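Local coordinates for flavin-containing monooxygenase (Allium sativum, PDB 6WPU), which probably catalyses the FAD-dependent S-oxygenation of S-allyl-L-cysteine, a flavin monooxygenase reaction of garlic sulfur metabolism, at residues L93-D102 with V342-Q350; E416-E424 with D442-F453. One frame throughout, in Å; residues are numbered along the deposited sequence.

Contact 1: L93-D102 with V342-Q350. With FAD (flavin-adenine dinucleotide), chain B.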
loop_
_atom_site.group_PDB
_atom_site.type_symbol
_atom_site.label_atom_id
_atom_site.label_comp_id
_atom_site.label_asym_id
_atom_site.label_seq_id
_atom_site.Cartn_x
_atom_site.Cartn_y
_atom_site.Cartn_z
ATOM N N LEU A 93 -12.365 -2.163 1.681
ATOM C CA LEU A 93 -12.579 -2.936 2.892
ATOM C C LEU A 93 -13.604 -2.205 3.746
ATOM O O LEU A 93 -13.639 -0.967 3.740
ATOM C CB LEU A 93 -11.269 -3.101 3.678
ATOM C CG LEU A 93 -10.126 -3.860 3.004
ATOM C CD1 LEU A 93 -8.862 -3.696 3.834
ATOM C CD2 LEU A 93 -10.501 -5.337 2.864
ATOM N N PRO A 94 -14.473 -2.927 4.449
ATOM C CA PRO A 94 -15.400 -2.259 5.368
ATOM C C PRO A 94 -14.621 -1.590 6.484
ATOM O O PRO A 94 -13.543 -2.046 6.875
ATOM C CB PRO A 94 -16.273 -3.401 5.894
ATOM C CG PRO A 94 -15.406 -4.606 5.777
ATOM C CD PRO A 94 -14.502 -4.393 4.595
ATOM N N ARG A 95 -15.152 -0.465 6.964
ATOM C CA ARG A 95 -14.350 0.379 7.841
ATOM C C ARG A 95 -14.022 -0.322 9.160
ATOM O O ARG A 95 -12.974 -0.038 9.754
ATOM C CB ARG A 95 -15.059 1.717 8.076
ATOM C CG ARG A 95 -16.400 1.617 8.803
ATOM C CD ARG A 95 -17.186 2.926 8.698
ATOM N NE ARG A 95 -16.533 4.045 9.382
ATOM C CZ ARG A 95 -16.723 5.331 9.084
ATOM N NH1 ARG A 95 -17.528 5.678 8.082
ATOM N NH2 ARG A 95 -16.095 6.279 9.777
ATOM N N GLU A 96 -14.875 -1.250 9.624
ATOM C CA GLU A 96 -14.572 -1.970 10.862
ATOM C C GLU A 96 -13.280 -2.765 10.733
ATOM O O GLU A 96 -12.500 -2.860 11.689
ATOM C CB GLU A 96 -15.721 -2.906 11.259
ATOM C CG GLU A 96 -17.071 -2.234 11.529
ATOM C CD GLU A 96 -17.909 -2.073 10.256
ATOM O OE1 GLU A 96 -17.509 -2.609 9.196
ATOM O OE2 GLU A 96 -18.967 -1.409 10.320
ATOM N N VAL A 97 -13.037 -3.339 9.552
ATOM C CA VAL A 97 -11.856 -4.168 9.318
ATOM C C VAL A 97 -10.589 -3.322 9.281
ATOM O O VAL A 97 -9.523 -3.773 9.717
ATOM C CB VAL A 97 -12.054 -4.978 8.017
ATOM C CG1 VAL A 97 -10.730 -5.282 7.317
ATOM C CG2 VAL A 97 -12.784 -6.247 8.305
ATOM N N MET A 98 -10.685 -2.083 8.792
ATOM C CA MET A 98 -9.510 -1.270 8.488
ATOM C C MET A 98 -8.848 -0.626 9.700
ATOM O O MET A 98 -7.669 -0.267 9.615
ATOM C CB MET A 98 -9.886 -0.149 7.528
ATOM C CG MET A 98 -10.128 -0.583 6.118
ATOM S SD MET A 98 -10.652 0.835 5.138
ATOM C CE MET A 98 -9.290 1.981 5.321
ATOM N N GLY A 99 -9.571 -0.426 10.798
ATOM C CA GLY A 99 -9.054 0.407 11.873
ATOM C C GLY A 99 -7.911 -0.232 12.647
ATOM O O GLY A 99 -7.802 -1.449 12.768
ATOM N N PHE A 100 -7.036 0.620 13.177
ATOM C CA PHE A 100 -6.072 0.175 14.178
ATOM C C PHE A 100 -6.760 -0.592 15.306
ATOM O O PHE A 100 -7.910 -0.324 15.670
ATOM C CB PHE A 100 -5.310 1.372 14.737
ATOM C CG PHE A 100 -4.414 2.040 13.722
ATOM C CD1 PHE A 100 -3.293 1.389 13.249
ATOM C CD2 PHE A 100 -4.691 3.317 13.260
ATOM C CE1 PHE A 100 -2.470 1.988 12.329
ATOM C CE2 PHE A 100 -3.875 3.930 12.342
ATOM C CZ PHE A 100 -2.758 3.267 11.861
ATOM N N LEU A 101 -6.033 -1.566 15.858
ATOM C CA LEU A 101 -6.619 -2.510 16.806
ATOM C C LEU A 101 -7.154 -1.829 18.062
ATOM O O LEU A 101 -8.094 -2.333 18.689
ATOM C CB LEU A 101 -5.577 -3.568 17.181
ATOM C CG LEU A 101 -5.123 -4.412 15.989
ATOM C CD1 LEU A 101 -3.994 -5.337 16.375
ATOM C CD2 LEU A 101 -6.305 -5.189 15.408
ATOM N N ASP A 102 -6.571 -0.709 18.474
ATOM C CA ASP A 102 -7.057 -0.040 19.678
ATOM C C ASP A 102 -7.698 1.305 19.356
ATOM O O ASP A 102 -7.792 2.173 20.224
ATOM C CB ASP A 102 -5.928 0.123 20.700
ATOM C CG ASP A 102 -4.846 1.076 20.222
ATOM O OD1 ASP A 102 -4.862 1.469 19.028
ATOM O OD2 ASP A 102 -3.986 1.448 21.045
ATOM N N VAL A 342 -4.735 -6.117 4.989
ATOM C CA VAL A 342 -5.356 -5.033 5.746
ATOM C C VAL A 342 -4.233 -4.254 6.424
ATOM O O VAL A 342 -3.661 -4.734 7.410
ATOM C CB VAL A 342 -6.365 -5.580 6.768
ATOM C CG1 VAL A 342 -7.086 -4.438 7.460
ATOM C CG2 VAL A 342 -7.349 -6.515 6.071
ATOM N N PRO A 343 -3.888 -3.054 5.947
ATOM C CA PRO A 343 -2.605 -2.446 6.335
ATOM C C PRO A 343 -2.507 -1.856 7.739
ATOM O O PRO A 343 -1.440 -1.989 8.345
ATOM C CB PRO A 343 -2.405 -1.350 5.281
ATOM C CG PRO A 343 -3.775 -1.038 4.785
ATOM C CD PRO A 343 -4.546 -2.324 4.849
ATOM N N PHE A 344 -3.548 -1.185 8.254
ATOM C CA PHE A 344 -3.379 -0.435 9.499
ATOM C C PHE A 344 -3.054 -1.355 10.672
ATOM O O PHE A 344 -2.044 -1.110 11.353
ATOM C CB PHE A 344 -4.608 0.444 9.807
ATOM C CG PHE A 344 -4.890 1.547 8.789
ATOM C CD1 PHE A 344 -4.007 1.831 7.761
ATOM C CD2 PHE A 344 -6.060 2.293 8.878
ATOM C CE1 PHE A 344 -4.274 2.839 6.827
ATOM C CE2 PHE A 344 -6.350 3.301 7.948
ATOM C CZ PHE A 344 -5.445 3.580 6.917
ATOM N N PRO A 345 -3.819 -2.425 10.951
ATOM C CA PRO A 345 -3.432 -3.302 12.068
ATOM C C PRO A 345 -2.122 -4.038 11.828
ATOM O O PRO A 345 -1.381 -4.277 12.789
ATOM C CB PRO A 345 -4.620 -4.272 12.202
ATOM C CG PRO A 345 -5.318 -4.225 10.903
ATOM C CD PRO A 345 -5.083 -2.863 10.324
ATOM N N LEU A 346 -1.806 -4.400 10.578
ATOM C CA LEU A 346 -0.525 -5.053 10.304
ATOM C C LEU A 346 0.657 -4.140 10.659
ATOM O O LEU A 346 1.618 -4.574 11.304
ATOM C CB LEU A 346 -0.462 -5.488 8.836
ATOM C CG LEU A 346 0.822 -6.241 8.468
ATOM C CD1 LEU A 346 0.535 -7.414 7.537
ATOM C CD2 LEU A 346 1.877 -5.298 7.858
ATOM N N CYS A 347 0.617 -2.875 10.217
ATOM C CA CYS A 347 1.688 -1.939 10.544
ATOM C C CYS A 347 1.752 -1.688 12.047
ATOM O O CYS A 347 2.839 -1.532 12.615
ATOM C CB CYS A 347 1.495 -0.617 9.792
ATOM S SG CYS A 347 1.678 -0.732 7.966
ATOM N N GLU A 348 0.590 -1.652 12.697
ATOM C CA GLU A 348 0.531 -1.496 14.146
ATOM C C GLU A 348 1.303 -2.610 14.836
ATOM O O GLU A 348 2.136 -2.357 15.720
ATOM C CB GLU A 348 -0.937 -1.486 14.588
ATOM C CG GLU A 348 -1.223 -1.267 16.088
ATOM C CD GLU A 348 -2.743 -1.213 16.365
ATOM O OE1 GLU A 348 -3.530 -1.609 15.462
ATOM O OE2 GLU A 348 -3.154 -0.771 17.464
ATOM N N LEU A 349 1.061 -3.852 14.418
ATOM C CA LEU A 349 1.698 -4.985 15.075
ATOM C C LEU A 349 3.174 -5.080 14.708
ATOM O O LEU A 349 4.005 -5.426 15.557
ATOM C CB LEU A 349 0.954 -6.263 14.726
ATOM C CG LEU A 349 -0.438 -6.342 15.344
ATOM C CD1 LEU A 349 -1.247 -7.470 14.692
ATOM C CD2 LEU A 349 -0.347 -6.541 16.872
ATOM N N GLN A 350 3.525 -4.753 13.463
ATOM C CA GLN A 350 4.935 -4.708 13.092
ATOM C C GLN A 350 5.703 -3.720 13.958
ATOM O O GLN A 350 6.808 -4.012 14.423
ATOM C CB GLN A 350 5.092 -4.328 11.625
ATOM C CG GLN A 350 4.732 -5.415 10.646
ATOM C CD GLN A 350 5.057 -4.999 9.231
ATOM O OE1 GLN A 350 4.921 -3.828 8.883
ATOM N NE2 GLN A 350 5.500 -5.948 8.411
HETATM P PA FAD B . 1.943 5.920 2.384
HETATM O O1A FAD B . 0.460 6.242 2.575
HETATM O O2A FAD B . 2.541 5.949 1.069
HETATM O O5B FAD B . 2.843 6.880 3.132
HETATM C C5B FAD B . 4.255 7.016 3.025
HETATM C C4B FAD B . 4.708 8.415 3.502
HETATM O O4B FAD B . 6.098 8.583 3.535
HETATM C C3B FAD B . 4.146 9.529 2.660
HETATM O O3B FAD B . 3.522 10.485 3.452
HETATM C C2B FAD B . 5.330 10.121 1.982
HETATM O O2B FAD B . 5.202 11.474 1.732
HETATM C C1B FAD B . 6.406 9.837 2.989
HETATM N N9A FAD B . 7.735 9.758 2.425
HETATM C C8A FAD B . 8.097 9.013 1.309
HETATM N N7A FAD B . 9.404 9.172 1.064
HETATM C C5A FAD B . 9.951 10.052 2.001
HETATM C C6A FAD B . 11.220 10.582 2.224
HETATM N N6A FAD B . 12.338 10.232 1.381
HETATM N N1A FAD B . 11.422 11.414 3.262
HETATM C C2A FAD B . 10.407 11.782 4.086
HETATM N N3A FAD B . 9.155 11.299 3.908
HETATM C C4A FAD B . 8.897 10.441 2.883
HETATM N N1 FAD B . -5.833 0.204 2.527
HETATM C C2 FAD B . -7.036 0.096 3.311
HETATM O O2 FAD B . -6.967 -0.233 4.620
HETATM N N3 FAD B . -8.272 0.219 2.720
HETATM C C4 FAD B . -8.375 0.533 1.381
HETATM O O4 FAD B . -9.579 0.676 0.773
HETATM C C4X FAD B . -7.177 0.887 0.595
HETATM N N5 FAD B . -7.307 1.431 -0.677
HETATM C C5X FAD B . -6.163 1.795 -1.380
HETATM C C6 FAD B . -6.293 2.331 -2.669
HETATM C C7 FAD B . -5.149 2.708 -3.364
HETATM C C7M FAD B . -5.300 3.272 -4.751
HETATM C C8 FAD B . -3.888 2.550 -2.793
HETATM C C8M FAD B . -2.640 2.935 -3.522
HETATM C C9 FAD B . -3.755 2.010 -1.509
HETATM C C9A FAD B . -4.889 1.634 -0.804
HETATM N N10 FAD B . -4.753 1.097 0.523
HETATM C C10 FAD B . -5.898 0.724 1.238
HETATM C "C1'" FAD B . -3.418 0.887 1.106
HETATM C "C2'" FAD B . -2.658 2.067 1.674
HETATM O "O2'" FAD B . -1.415 2.096 1.106
HETATM C "C3'" FAD B . -2.499 1.770 3.148
HETATM O "O3'" FAD B . -3.772 1.957 3.634
HETATM C "C4'" FAD B . -1.546 2.684 3.909
HETATM O "O4'" FAD B . -1.872 3.986 3.586
HETATM C "C5'" FAD B . -0.047 2.430 3.712
HETATM O "O5'" FAD B . 0.527 3.606 4.204
HETATM P P FAD B . 2.055 4.001 4.337
HETATM O O1P FAD B . 2.311 4.924 5.588
HETATM O O2P FAD B . 2.832 2.629 4.236
HETATM O O3P FAD B . 2.401 4.558 2.828
HETATM O O HOH W 1 -6.274 -0.819 7.225
#

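Contact 2: E416-E424 with D442-F453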
loop_
_atom_site.group_PDB
_atom_site.type_symbol
_atom_site.label_atom_id
_atom_site.label_comp_id
_atom_site.label_asym_id
_atom_site.label_seq_id
_atom_site.Cartn_x
_atom_site.Cartn_y
_atom_site.Cartn_z
ATOM N N GLU A 416 -11.992 -12.680 15.705
ATOM C CA GLU A 416 -12.584 -13.618 14.752
ATOM C C GLU A 416 -13.503 -12.909 13.769
ATOM O O GLU A 416 -13.507 -13.233 12.574
ATOM C CB GLU A 416 -13.350 -14.722 15.483
ATOM C CG GLU A 416 -12.487 -15.892 15.889
ATOM C CD GLU A 416 -11.851 -15.691 17.245
ATOM O OE1 GLU A 416 -12.217 -14.704 17.920
ATOM O OE2 GLU A 416 -10.992 -16.519 17.630
ATOM N N TRP A 417 -14.293 -11.943 14.250
ATOM C CA TRP A 417 -15.156 -11.192 13.346
ATOM C C TRP A 417 -14.345 -10.490 12.257
ATOM O O TRP A 417 -14.835 -10.311 11.136
ATOM C CB TRP A 417 -16.009 -10.184 14.132
ATOM C CG TRP A 417 -15.236 -9.078 14.800
ATOM C CD1 TRP A 417 -14.937 -8.982 16.126
ATOM C CD2 TRP A 417 -14.665 -7.904 14.173
ATOM N NE1 TRP A 417 -14.215 -7.832 16.367
ATOM C CE2 TRP A 417 -14.034 -7.155 15.189
ATOM C CE3 TRP A 417 -14.633 -7.418 12.854
ATOM C CZ2 TRP A 417 -13.366 -5.951 14.928
ATOM C CZ3 TRP A 417 -13.962 -6.227 12.592
ATOM C CH2 TRP A 417 -13.343 -5.504 13.628
ATOM N N ARG A 418 -13.099 -10.111 12.555
ATOM C CA ARG A 418 -12.293 -9.399 11.571
ATOM C C ARG A 418 -11.770 -10.352 10.509
ATOM O O ARG A 418 -11.730 -10.000 9.323
ATOM C CB ARG A 418 -11.140 -8.650 12.255
ATOM C CG ARG A 418 -10.628 -7.438 11.455
ATOM C CD ARG A 418 -9.339 -6.837 12.038
ATOM N NE ARG A 418 -9.489 -6.152 13.323
ATOM C CZ ARG A 418 -9.407 -4.831 13.490
ATOM N NH1 ARG A 418 -9.192 -4.043 12.438
ATOM N NH2 ARG A 418 -9.529 -4.294 14.711
ATOM N N ARG A 419 -11.384 -11.568 10.912
ATOM C CA ARG A 419 -11.039 -12.588 9.925
ATOM C C ARG A 419 -12.227 -12.884 9.022
ATOM O O ARG A 419 -12.090 -12.957 7.794
ATOM C CB ARG A 419 -10.562 -13.864 10.617
ATOM C CG ARG A 419 -9.114 -13.835 11.125
ATOM C CD ARG A 419 -8.814 -15.129 11.852
ATOM N NE ARG A 419 -7.457 -15.217 12.393
ATOM C CZ ARG A 419 -6.444 -15.785 11.745
ATOM N NH1 ARG A 419 -6.633 -16.288 10.527
ATOM N NH2 ARG A 419 -5.246 -15.834 12.301
ATOM N N LEU A 420 -13.413 -13.037 9.619
ATOM C CA LEU A 420 -14.594 -13.403 8.848
ATOM C C LEU A 420 -15.037 -12.267 7.927
ATOM O O LEU A 420 -15.439 -12.513 6.782
ATOM C CB LEU A 420 -15.726 -13.820 9.790
ATOM C CG LEU A 420 -15.487 -15.097 10.600
ATOM C CD1 LEU A 420 -16.615 -15.325 11.597
ATOM C CD2 LEU A 420 -15.308 -16.304 9.676
ATOM N N MET A 421 -14.993 -11.022 8.408
ATOM C CA MET A 421 -15.368 -9.904 7.548
ATOM C C MET A 421 -14.457 -9.830 6.333
ATOM O O MET A 421 -14.921 -9.573 5.210
ATOM C CB MET A 421 -15.312 -8.590 8.319
ATOM C CG MET A 421 -16.595 -8.140 8.979
ATOM S SD MET A 421 -16.365 -6.459 9.612
ATOM C CE MET A 421 -17.699 -6.368 10.792
ATOM N N TYR A 422 -13.157 -10.068 6.538
ATOM C CA TYR A 422 -12.215 -10.050 5.426
ATOM C C TYR A 422 -12.550 -11.120 4.394
ATOM O O TYR A 422 -12.507 -10.854 3.186
ATOM C CB TYR A 422 -10.787 -10.239 5.929
ATOM C CG TYR A 422 -9.789 -10.197 4.803
ATOM C CD1 TYR A 422 -9.387 -8.988 4.258
ATOM C CD2 TYR A 422 -9.266 -11.365 4.263
ATOM C CE1 TYR A 422 -8.479 -8.943 3.211
ATOM C CE2 TYR A 422 -8.362 -11.330 3.214
ATOM C CZ TYR A 422 -7.974 -10.120 2.694
ATOM O OH TYR A 422 -7.067 -10.084 1.661
ATOM N N LYS A 423 -12.870 -12.342 4.845
ATOM C CA LYS A 423 -13.251 -13.390 3.902
ATOM C C LYS A 423 -14.540 -13.030 3.181
ATOM O O LYS A 423 -14.692 -13.307 1.983
ATOM C CB LYS A 423 -13.400 -14.733 4.624
ATOM C CG LYS A 423 -12.085 -15.347 5.050
ATOM C CD LYS A 423 -12.260 -16.810 5.482
ATOM C CE LYS A 423 -10.997 -17.349 6.163
ATOM N NZ LYS A 423 -10.989 -18.841 6.241
ATOM N N GLU A 424 -15.467 -12.382 3.890
ATOM C CA GLU A 424 -16.758 -12.027 3.309
ATOM C C GLU A 424 -16.615 -10.933 2.252
ATOM O O GLU A 424 -17.221 -11.016 1.174
ATOM C CB GLU A 424 -17.709 -11.584 4.415
ATOM C CG GLU A 424 -19.096 -11.235 3.941
ATOM C CD GLU A 424 -19.970 -12.467 3.774
ATOM O OE1 GLU A 424 -19.533 -13.581 4.166
ATOM O OE2 GLU A 424 -21.094 -12.310 3.248
ATOM N N ASP A 442 -23.506 -9.270 6.025
ATOM C CA ASP A 442 -22.822 -9.655 7.253
ATOM C C ASP A 442 -23.070 -8.640 8.369
ATOM O O ASP A 442 -22.135 -8.226 9.070
ATOM C CB ASP A 442 -21.324 -9.830 6.994
ATOM C CG ASP A 442 -20.655 -8.540 6.561
ATOM O OD1 ASP A 442 -21.339 -7.735 5.893
ATOM O OD2 ASP A 442 -19.463 -8.328 6.902
ATOM N N ASP A 443 -24.336 -8.246 8.549
ATOM C CA ASP A 443 -24.696 -7.382 9.670
ATOM C C ASP A 443 -24.397 -8.042 11.006
ATOM O O ASP A 443 -24.186 -7.344 12.001
ATOM C CB ASP A 443 -26.176 -7.009 9.597
ATOM C CG ASP A 443 -26.537 -6.308 8.301
ATOM O OD1 ASP A 443 -26.566 -6.978 7.241
ATOM O OD2 ASP A 443 -26.786 -5.083 8.341
ATOM N N HIS A 444 -24.396 -9.383 11.050
ATOM C CA HIS A 444 -24.086 -10.107 12.283
ATOM C C HIS A 444 -22.619 -9.968 12.667
ATOM O O HIS A 444 -22.288 -10.008 13.855
ATOM C CB HIS A 444 -24.458 -11.585 12.137
ATOM C CG HIS A 444 -23.731 -12.294 11.034
ATOM N ND1 HIS A 444 -23.981 -12.053 9.697
ATOM C CD2 HIS A 444 -22.774 -13.252 11.069
ATOM C CE1 HIS A 444 -23.204 -12.826 8.960
ATOM N NE2 HIS A 444 -22.458 -13.560 9.769
ATOM N N LEU A 445 -21.729 -9.814 11.683
ATOM C CA LEU A 445 -20.334 -9.516 11.985
ATOM C C LEU A 445 -20.151 -8.068 12.409
ATOM O O LEU A 445 -19.295 -7.778 13.252
ATOM C CB LEU A 445 -19.456 -9.823 10.774
ATOM C CG LEU A 445 -19.562 -11.232 10.191
ATOM C CD1 LEU A 445 -18.633 -11.361 8.996
ATOM C CD2 LEU A 445 -19.253 -12.290 11.244
ATOM N N VAL A 446 -20.933 -7.147 11.835
ATOM C CA VAL A 446 -20.897 -5.760 12.295
ATOM C C VAL A 446 -21.286 -5.683 13.761
ATOM O O VAL A 446 -20.639 -4.992 14.554
ATOM C CB VAL A 446 -21.807 -4.873 11.425
ATOM C CG1 VAL A 446 -21.922 -3.489 12.036
ATOM C CG2 VAL A 446 -21.255 -4.780 10.005
ATOM N N ALA A 447 -22.347 -6.401 14.142
ATOM C CA ALA A 447 -22.769 -6.460 15.536
ATOM C C ALA A 447 -21.621 -6.887 16.445
ATOM O O ALA A 447 -21.335 -6.231 17.454
ATOM C CB ALA A 447 -23.957 -7.414 15.672
ATOM N N GLN A 448 -20.935 -7.978 16.087
ATOM C CA GLN A 448 -19.785 -8.435 16.867
ATOM C C GLN A 448 -18.701 -7.365 16.945
ATOM O O GLN A 448 -18.159 -7.094 18.025
ATOM C CB GLN A 448 -19.210 -9.718 16.263
ATOM C CG GLN A 448 -20.125 -10.919 16.350
ATOM C CD GLN A 448 -19.437 -12.127 16.958
ATOM O OE1 GLN A 448 -19.597 -13.251 16.480
ATOM N NE2 GLN A 448 -18.671 -11.901 18.027
ATOM N N ALA A 449 -18.350 -6.764 15.803
ATOM C CA ALA A 449 -17.282 -5.770 15.796
ATOM C C ALA A 449 -17.600 -4.625 16.746
ATOM O O ALA A 449 -16.751 -4.210 17.539
ATOM C CB ALA A 449 -17.045 -5.245 14.379
ATOM N N ARG A 450 -18.832 -4.115 16.693
ATOM C CA ARG A 450 -19.196 -3.004 17.562
ATOM C C ARG A 450 -19.184 -3.413 19.028
ATOM O O ARG A 450 -18.971 -2.565 19.902
ATOM C CB ARG A 450 -20.564 -2.450 17.164
ATOM C CG ARG A 450 -20.615 -1.947 15.722
ATOM C CD ARG A 450 -21.836 -1.082 15.454
ATOM N NE ARG A 450 -21.975 -0.766 14.035
ATOM C CZ ARG A 450 -23.020 -0.131 13.507
ATOM N NH1 ARG A 450 -24.026 0.264 14.278
ATOM N NH2 ARG A 450 -23.059 0.109 12.206
ATOM N N GLU A 451 -19.399 -4.698 19.319
ATOM C CA GLU A 451 -19.257 -5.166 20.694
ATOM C C GLU A 451 -17.826 -4.984 21.179
ATOM O O GLU A 451 -17.586 -4.402 22.244
ATOM C CB GLU A 451 -19.687 -6.629 20.816
ATOM C CG GLU A 451 -21.088 -6.809 21.363
ATOM C CD GLU A 451 -21.390 -5.840 22.496
ATOM O OE1 GLU A 451 -22.145 -4.873 22.262
ATOM O OE2 GLU A 451 -20.866 -6.033 23.615
ATOM N N THR A 452 -16.854 -5.464 20.402
ATOM C CA THR A 452 -15.467 -5.322 20.825
ATOM C C THR A 452 -15.028 -3.867 20.863
ATOM O O THR A 452 -14.096 -3.539 21.604
ATOM C CB THR A 452 -14.535 -6.111 19.906
ATOM O OG1 THR A 452 -14.488 -5.471 18.627
ATOM C CG2 THR A 452 -15.023 -7.546 19.726
ATOM N N PHE A 453 -15.686 -2.983 20.098
ATOM C CA PHE A 453 -15.269 -1.583 20.068
ATOM C C PHE A 453 -15.656 -0.833 21.340
ATOM O O PHE A 453 -15.080 0.225 21.613
ATOM C CB PHE A 453 -15.868 -0.862 18.852
ATOM C CG PHE A 453 -15.371 -1.370 17.511
ATOM C CD1 PHE A 453 -14.227 -2.154 17.413
ATOM C CD2 PHE A 453 -16.045 -1.036 16.343
ATOM C CE1 PHE A 453 -13.776 -2.608 16.178
ATOM C CE2 PHE A 453 -15.601 -1.486 15.093
ATOM C CZ PHE A 453 -14.463 -2.268 15.012
HETATM O O HOH W 2 -17.277 -8.003 5.355
#

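Contact 1: L93-D102 with V342-Q350
One water is gripped by three groups where the contact meets the flavin: it donates to M98 O and to FAD O2 (2.8 Å each) and accepts from F344 N, near the start of helix 343-358. M98 SD receives a weak bond from FAD N3 at 3.4 Å.

At the other end, E348 OE1 takes the backbone N-H of L101, modelled unusually short, so its length is doubtful. The other oxygen, OE2, lies 3.2 Å from D102 OD1, two acceptors that share R39 of helix 32-43, which forms salt bridges to both; R43 takes the far oxygen of D102. With CG anti to the backbone N (chi1 -177°) and the chain straight beyond it, E348 reaches L101 and also brings OE1 to the edge of the F100 ring. Over one face of that ring sits F344 CB, 3.9 Å from the centroid, while the two phenyl rings lie nearly parallel but slid apart. L101 spans one turn of helix 343-358, CD2 against P345 CB and CD1 against L349 CG. The flavin's pyrimidine edge is thus read by a thioether and a water-bridged backbone, while the paired acids probably depend on the arginines to stay ionised.

Contact 2: E416-E424 with D442-F453
W417 pushes its indole against helix 443-453 as a knob into the hole formed by Q448, A449, T452 and F453. The methyl of A449 stands over the six-membered ring, CB 3.4 Å from its centroid and 5° off the normal, a CH-pi contact centred on the face; CB of the neighbouring R418 lies against the opposite face. A chi1 of 66°, which sets CG between the backbone N and the carbonyl carbon, turns the indole across to the other helix. F453 approaches the benzo end, its CE1 3.6 Å from W417 CZ2, the ring planes almost perpendicular. The indole N-H makes a weak, bent bond to T452 OG1, with NE1 3.3 Å from the oxygen, while that hydroxyl donates firmly to A449 O, an acceptor already used by F453 N.

Segments 416-424 and 443-453 run roughly antiparallel near the C-terminus, crossing at -146° with axes 9.3 Å apart at closest approach, and they lie against helix 95-98, whose E96 touches W417, M421 and F453. M421 continues the close packing: its CE comes within 3.3 Å of L445 O, and its CG lies on L445 CB. The D442 end is buried too, its carboxylate held by a water that donates to both M421 O and D442 OD2, and by a salt bridge from OD1 to R116.

Toward solvent the fit slackens. L420 and L445 meet at CB and CD1, 3.9 Å apart, the Q448 side chain meets W417 through its CB, next to W417 CB, and the aliphatic part of the partly exposed E424 slides past D442.

The short helix 95-98 and the loop after it join the two contacts, whose centres are 13 Å apart. R418, on the first helix of contact 2, turns its guanidinium toward contact 1, where NH1 probably hydrogen-bonds both V97 O (2.8 Å) and G99 O (3.0 Å), while L101 CD2 packs 3.4 Å from NH2. W417 CH2 also lies 3.4 Å from E96 O. Contact 1 supplies M98, P343 and F344 to the FAD pocket; contact 2 stands behind it as an outer layer, with the W417 side chain about 12 Å from the FAD. The C-terminal helix pair thus covers the face of 93-102 turned from the cofactor.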